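Local coordinates for uncharacterized protein (Nostoc punctiforme, PDB 2R3S), which probably transfers a methyl group from S-adenosylmethionine to a hydroxyl group of a substrate, at the interface of chains A and B. Coordinates in Å, arbitrary orientation; residue numbers count along the deposited sequence, not the author numbering. Chains: chain A/B, uncharacterized protein.

The interface of chains A and B. Residues chain A 282, 285-286, 289; chain B 18, 62, 65.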
# COMPACT_ATOMS: atom_id res chain seq x y z
N PRO A 282 -12.45 -0.35 12.19
CA PRO A 282 -11.86 -0.23 10.87
C PRO A 282 -11.31 -1.53 10.26
O PRO A 282 -11.54 -1.75 9.08
CB PRO A 282 -10.75 0.78 11.10
CG PRO A 282 -11.22 1.60 12.18
CD PRO A 282 -11.91 0.66 13.11
N ALA A 285 -14.18 -3.94 9.33
CA ALA A 285 -14.98 -3.41 8.25
C ALA A 285 -14.23 -3.36 6.92
O ALA A 285 -14.84 -3.51 5.86
CB ALA A 285 -15.53 -2.04 8.62
N ALA A 286 -12.90 -3.14 6.98
CA ALA A 286 -12.06 -3.11 5.78
C ALA A 286 -11.96 -4.50 5.11
O ALA A 286 -11.61 -4.61 3.94
CB ALA A 286 -10.68 -2.57 6.12
N LEU A 289 -13.46 -5.41 1.45
CA LEU A 289 -12.70 -5.20 0.23
C LEU A 289 -11.88 -6.46 -0.08
O LEU A 289 -11.79 -6.84 -1.23
CB LEU A 289 -11.80 -3.96 0.30
CG LEU A 289 -11.33 -3.36 -1.02
CD1 LEU A 289 -12.42 -2.60 -1.72
CD2 LEU A 289 -10.07 -2.45 -0.84
N GLN B 18 -3.27 -2.55 -0.63
CA GLN B 18 -4.69 -2.55 -0.88
C GLN B 18 -5.27 -1.14 -1.02
O GLN B 18 -6.20 -0.95 -1.76
CB GLN B 18 -5.40 -3.34 0.21
CG GLN B 18 -4.99 -4.82 0.29
CD GLN B 18 -5.72 -5.55 1.39
OE1 GLN B 18 -6.35 -4.93 2.23
NE2 GLN B 18 -5.61 -6.88 1.41
N TYR B 62 -14.84 1.35 2.06
CA TYR B 62 -13.39 1.31 2.28
C TYR B 62 -12.76 2.69 2.19
O TYR B 62 -11.93 3.09 3.03
CB TYR B 62 -12.72 0.36 1.28
CG TYR B 62 -11.25 0.11 1.54
CD1 TYR B 62 -10.28 0.84 0.86
CD2 TYR B 62 -10.83 -0.87 2.42
CE1 TYR B 62 -8.94 0.62 1.09
CE2 TYR B 62 -9.49 -1.11 2.63
CZ TYR B 62 -8.55 -0.36 1.97
OH TYR B 62 -7.23 -0.60 2.19
N ILE B 65 -13.53 4.47 5.33
CA ILE B 65 -12.53 4.00 6.32
C ILE B 65 -11.13 4.65 6.19
O ILE B 65 -10.51 4.98 7.19
CB ILE B 65 -12.38 2.47 6.28
CG1 ILE B 65 -13.71 1.80 6.64
CG2 ILE B 65 -11.32 1.97 7.29
CD1 ILE B 65 -13.76 0.30 6.24
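Two helices pack against each other across the interface of chains A and B, which is likely to be the dimer interface of this putative O-methyltransferase: helix 282-294 of chain A and helix 53-65 of chain B. The pairing is apolar, and no hydrogen bond or salt bridge crosses it in this patch.

A:Leu289 and B:Tyr62 meet at one end of the patch. The CD2 methyl of A:Leu289 sits over the middle of one face of the B:Tyr62 ring, 3.5 Å from the ring centroid, as a CH-pi contact. Its distances to the six ring carbons are nearly even, with CG of B:Tyr62 at 3.7 Å from A:Leu289 CD2. The two side chains cross at about a right angle, and the leucine presents its CD2 methyl to the face. B:Tyr62 has its CG anti to the backbone N (chi1 -173°), which carries the ring out between A:Leu289 and A:Ala286. A:Ala286 touches the rim of the ring, its CB 4.0 Å from B:Tyr62 CE2. An alanine in place of B:Tyr62 would probably leave the A:Leu289 CD2 methyl without its aromatic face and open a gap beside A:Ala286.

B:Ile65 continues the contact towards the start of the chain A helix. Its CD1 methyl reaches the helix backbone, 3.6 Å from the amide N of A:Ala286. The same methyl lies 3.8 Å from CB of A:Ala285. The small alanine side chains probably allow the isoleucine tip to come this near to the main chain. The other branch, CG2, is anti to the backbone N and turns to A:Pro282, whose CB is 4.0 Å from B:Ile65 CG2. B:Gln18 lies at the margin, its backbone O 4.3 Å from A:Leu289 CD2.

The chain B helix belongs to the dimerisation region, and the chain A helix to the methyltransferase region. The contact therefore joins unlike parts of the two subunits, and the two-fold axis repeats it with the chains exchanged.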